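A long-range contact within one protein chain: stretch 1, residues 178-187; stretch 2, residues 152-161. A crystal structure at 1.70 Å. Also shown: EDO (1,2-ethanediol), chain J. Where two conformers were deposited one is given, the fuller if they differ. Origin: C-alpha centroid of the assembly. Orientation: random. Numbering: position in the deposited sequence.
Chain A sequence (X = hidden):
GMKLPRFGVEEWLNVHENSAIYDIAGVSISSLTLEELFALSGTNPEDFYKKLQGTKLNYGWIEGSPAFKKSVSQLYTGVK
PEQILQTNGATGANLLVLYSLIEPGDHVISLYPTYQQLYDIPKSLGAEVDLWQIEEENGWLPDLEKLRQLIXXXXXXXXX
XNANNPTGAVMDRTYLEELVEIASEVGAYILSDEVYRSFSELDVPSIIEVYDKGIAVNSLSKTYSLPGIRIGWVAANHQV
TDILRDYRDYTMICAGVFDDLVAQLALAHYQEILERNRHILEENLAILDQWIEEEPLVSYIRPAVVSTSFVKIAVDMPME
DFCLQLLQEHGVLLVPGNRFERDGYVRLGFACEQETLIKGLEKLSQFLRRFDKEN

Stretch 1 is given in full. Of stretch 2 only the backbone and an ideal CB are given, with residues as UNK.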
# COMPACT_ATOMS: atom_id res chain seq x y z
N GLU A 178 -14.59 -27.79 -10.57
CA GLU A 178 -15.00 -28.62 -9.44
C GLU A 178 -14.90 -27.84 -8.10
O GLU A 178 -15.81 -27.91 -7.26
CB GLU A 178 -14.23 -29.97 -9.44
CG GLU A 178 -14.88 -30.99 -8.51
CD GLU A 178 -14.26 -32.35 -8.53
OE1 GLU A 178 -13.45 -32.68 -9.42
OE2 GLU A 178 -14.58 -33.10 -7.60
N LEU A 179 -13.84 -27.05 -7.97
CA LEU A 179 -13.65 -26.14 -6.83
C LEU A 179 -14.84 -25.17 -6.78
O LEU A 179 -15.42 -24.90 -5.72
CB LEU A 179 -12.34 -25.38 -6.97
CG LEU A 179 -12.10 -24.16 -6.10
CD1 LEU A 179 -12.20 -24.58 -4.63
CD2 LEU A 179 -10.72 -23.56 -6.47
N VAL A 180 -15.17 -24.62 -7.94
CA VAL A 180 -16.27 -23.66 -8.01
C VAL A 180 -17.60 -24.33 -7.63
O VAL A 180 -18.39 -23.77 -6.93
CB VAL A 180 -16.33 -23.01 -9.39
CG1 VAL A 180 -17.65 -22.18 -9.59
CG2 VAL A 180 -15.14 -22.09 -9.56
N GLU A 181 -17.86 -25.54 -8.12
CA GLU A 181 -19.09 -26.23 -7.73
C GLU A 181 -19.19 -26.37 -6.21
O GLU A 181 -20.29 -26.23 -5.65
CB GLU A 181 -19.22 -27.56 -8.45
CG GLU A 181 -19.56 -27.38 -9.92
CD GLU A 181 -19.62 -28.68 -10.70
OE1 GLU A 181 -18.79 -29.58 -10.45
OE2 GLU A 181 -20.52 -28.80 -11.57
N ILE A 182 -18.07 -26.62 -5.53
CA ILE A 182 -18.08 -26.72 -4.08
C ILE A 182 -18.37 -25.36 -3.41
O ILE A 182 -19.28 -25.25 -2.54
CB ILE A 182 -16.76 -27.28 -3.52
CG1 ILE A 182 -16.51 -28.71 -4.01
CG2 ILE A 182 -16.78 -27.23 -1.99
CD1 ILE A 182 -15.01 -29.16 -3.78
N ALA A 183 -17.66 -24.30 -3.84
CA ALA A 183 -17.86 -22.95 -3.33
C ALA A 183 -19.29 -22.47 -3.57
O ALA A 183 -19.89 -21.85 -2.70
CB ALA A 183 -16.85 -21.92 -3.97
N SER A 184 -19.84 -22.81 -4.74
CA SER A 184 -21.20 -22.41 -5.08
C SER A 184 -22.26 -22.99 -4.19
O SER A 184 -23.33 -22.41 -4.11
CB SER A 184 -21.55 -22.81 -6.52
OG SER A 184 -20.71 -22.09 -7.36
N GLU A 185 -22.02 -24.14 -3.56
CA GLU A 185 -23.01 -24.68 -2.64
C GLU A 185 -23.38 -23.72 -1.50
O GLU A 185 -24.51 -23.79 -0.97
CB GLU A 185 -22.56 -26.01 -2.00
CG GLU A 185 -22.66 -27.23 -2.85
CD GLU A 185 -24.08 -27.55 -3.29
OE1 GLU A 185 -24.90 -28.11 -2.52
OE2 GLU A 185 -24.36 -27.22 -4.45
N VAL A 186 -22.44 -22.86 -1.12
CA VAL A 186 -22.63 -21.94 -0.01
C VAL A 186 -22.48 -20.47 -0.39
O VAL A 186 -22.66 -19.59 0.47
CB VAL A 186 -21.68 -22.26 1.18
CG1 VAL A 186 -21.80 -23.72 1.58
CG2 VAL A 186 -20.28 -21.96 0.83
N GLY A 187 -22.21 -20.18 -1.67
CA GLY A 187 -22.02 -18.78 -2.07
C GLY A 187 -20.70 -18.19 -1.56
O GLY A 187 -20.58 -16.97 -1.36
N UNK A 152 -18.18 -25.23 5.23
CA UNK A 152 -19.28 -25.11 6.16
C UNK A 152 -20.38 -24.34 5.48
O UNK A 152 -20.10 -23.55 4.55
CB UNK A 152 -18.85 -24.43 7.46
N UNK A 153 -21.60 -24.42 6.03
CA UNK A 153 -22.73 -23.74 5.42
C UNK A 153 -22.51 -22.27 5.24
O UNK A 153 -23.04 -21.69 4.29
CB UNK A 153 -23.99 -23.96 6.26
N UNK A 154 -21.71 -21.69 6.12
CA UNK A 154 -21.48 -20.23 6.13
C UNK A 154 -20.07 -19.84 5.72
O UNK A 154 -19.66 -18.68 5.92
CB UNK A 154 -21.76 -19.67 7.52
N UNK A 155 -19.30 -20.74 5.08
CA UNK A 155 -17.96 -20.38 4.69
C UNK A 155 -18.01 -19.13 3.82
O UNK A 155 -18.73 -19.10 2.83
CB UNK A 155 -17.28 -21.54 3.96
N UNK A 156 -17.24 -18.13 4.18
CA UNK A 156 -17.25 -16.85 3.47
C UNK A 156 -16.36 -16.79 2.26
O UNK A 156 -16.73 -16.17 1.24
CB UNK A 156 -16.84 -15.73 4.43
N UNK A 157 -15.18 -17.42 2.35
CA UNK A 157 -14.16 -17.27 1.33
C UNK A 157 -13.20 -18.44 1.33
O UNK A 157 -12.89 -18.98 2.38
CB UNK A 157 -13.39 -15.96 1.53
N UNK A 158 -12.77 -18.85 0.13
CA UNK A 158 -11.71 -19.79 -0.09
C UNK A 158 -10.61 -19.02 -0.83
O UNK A 158 -10.89 -18.33 -1.84
CB UNK A 158 -12.19 -21.02 -0.87
N UNK A 159 -9.39 -19.10 -0.30
CA UNK A 159 -8.23 -18.44 -0.90
C UNK A 159 -7.32 -19.43 -1.57
O UNK A 159 -6.91 -20.45 -0.97
CB UNK A 159 -7.45 -17.65 0.15
N UNK A 160 -7.01 -19.16 -2.85
CA UNK A 160 -6.04 -19.92 -3.60
C UNK A 160 -5.02 -19.01 -4.27
O UNK A 160 -5.23 -17.80 -4.38
CB UNK A 160 -6.74 -20.79 -4.64
N UNK A 161 -3.92 -19.59 -4.74
CA UNK A 161 -2.84 -18.89 -5.39
C UNK A 161 -2.56 -19.80 -6.60
O UNK A 161 -2.18 -20.97 -6.46
CB UNK A 161 -1.63 -18.67 -4.48
C1 EDO J . -21.50 -30.08 -4.33
O1 EDO J . -21.31 -29.56 -5.67
C2 EDO J . -20.81 -31.44 -4.20
O2 EDO J . -19.50 -31.38 -3.61

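Stretch 1 contains a helix, from 178 to about 184, that runs nearly antiparallel to the strand of stretch 2, at 158° between their directions, with the axes 10.1 Å apart at closest approach. Leu179 and Val186 point their CA-to-CB bonds at stretch 2; Ala183 lies sideways. The side chains on offer are apolar, and no direct hydrogen bond crosses between the stretches.

Position 152 opens a type I turn that closes at 155, where the backbone N of 155 bonds to the O of 152. Its CB points away from stretch 1, so the contact sets little limit on the side chain; polar or long residues would suit. What faces stretch 1 is the carbonyl: Val186 CG1 lies 3.4 Å from the O of 152. The residue is Arg152, with its side chain extended and its guanidinium bonded elsewhere in the structure.

Position 153 has phi -57° and psi -29°, as expected for the second place of a type I turn. Proline fits well there, and so would several polar residues. CB points away, and again the backbone makes the closest approach: the O of 153 lies 3.4 Å from Val186 CB. The residue is Pro153, whose ring holds phi near the value the turn needs.

Position 154, at phi -111° and psi 16°, is the third place of the turn. CB points away and stretch 1 offers it nothing, so small polar residues would do. It is Thr154.

Position 155 holds its CB sideways, with the ideal CB 4.4 Å from Val186 CG2. A small or beta-branched residue would suit, and a hydroxyl could also reach back to the start of the turn. The residue is Thr155. Its OG1 accepts a hydrogen bond from Arg152 N at 2.8 Å, which ties the two ends of the turn together, while its CB packs beside the valine methyl. A water links the stretches here, donating to Thr155 O at 2.6 Å and to Val186 O at 2.8 Å.

Position 156 points away, and many side chains would serve, including long charged ones. It is Lys156. A second water donates to Lys156 O at 3.0 Å and to Gly187 O at 3.1 Å, bridging two backbone carbonyls.

Position 157 lies in the strand and points away. Stretch 1 does not choose its side chain. It is Met157, present as selenomethionine.

Position 158 points toward the helix. Its ideal CB is 5.2 Å from Leu179 CD1, leaving room for a branched aliphatic chain; leucine, isoleucine or valine would suit. It is Ile158. Its CD1 extends to within 4.0 Å of Ala183 CB and 4.3 Å of Leu179 CD1.

Position 159 is out of reach. It is Cys159.

Position 160 points toward the helix again, its ideal CB 5.2 Å from Leu179 CD2. Another aliphatic residue would suit. It is Ile160, whose CD1 packs 3.9 Å from Leu179 CD2.

Position 161 is out of reach. It is Asn161, whose side-chain amide is hydrogen-bonded elsewhere in the structure.

Stretch 2 (152-161) RPTTKMICIN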
# COMPACT_ATOMS: atom_id res chain seq x y z
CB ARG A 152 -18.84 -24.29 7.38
CG ARG A 152 -17.70 -24.90 8.19
CD ARG A 152 -17.41 -23.94 9.36
NE ARG A 152 -16.21 -24.35 10.08
CZ ARG A 152 -15.69 -23.68 11.11
NH1 ARG A 152 -16.27 -22.57 11.53
NH2 ARG A 152 -14.57 -24.08 11.67
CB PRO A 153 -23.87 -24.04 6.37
CG PRO A 153 -23.55 -25.44 6.86
CD PRO A 153 -22.05 -25.42 7.03
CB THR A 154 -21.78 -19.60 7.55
OG1 THR A 154 -20.93 -20.19 8.55
CG2 THR A 154 -23.27 -19.78 7.94
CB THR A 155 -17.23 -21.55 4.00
OG1 THR A 155 -17.08 -22.64 4.93
CG2 THR A 155 -15.82 -21.15 3.40
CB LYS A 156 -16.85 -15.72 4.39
CG LYS A 156 -16.74 -14.40 3.60
CD LYS A 156 -16.93 -13.10 4.33
CE LYS A 156 -18.36 -12.80 4.70
NZ LYS A 156 -18.32 -11.62 5.63
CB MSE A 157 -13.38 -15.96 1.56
CG MSE A 157 -12.34 -15.66 0.46
SE MSE A 157 -11.41 -14.03 0.76
CE MSE A 157 -12.90 -12.84 0.38
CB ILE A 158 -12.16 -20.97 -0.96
CG1 ILE A 158 -13.27 -21.75 -0.26
CG2 ILE A 158 -10.97 -21.95 -1.27
CD1 ILE A 158 -14.07 -22.67 -1.21
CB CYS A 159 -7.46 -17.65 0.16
SG CYS A 159 -8.38 -16.44 1.06
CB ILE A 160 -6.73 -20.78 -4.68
CG1 ILE A 160 -7.40 -19.91 -5.77
CG2 ILE A 160 -7.74 -21.78 -4.04
CD1 ILE A 160 -7.94 -20.81 -6.97
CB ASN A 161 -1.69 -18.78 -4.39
CG ASN A 161 -0.47 -18.00 -4.87
OD1 ASN A 161 0.61 -18.17 -4.28
ND2 ASN A 161 -0.63 -17.11 -5.86
O HOH W 1 -21.29 -18.51 2.70
O HOH W 2 -19.55 -15.19 0.98
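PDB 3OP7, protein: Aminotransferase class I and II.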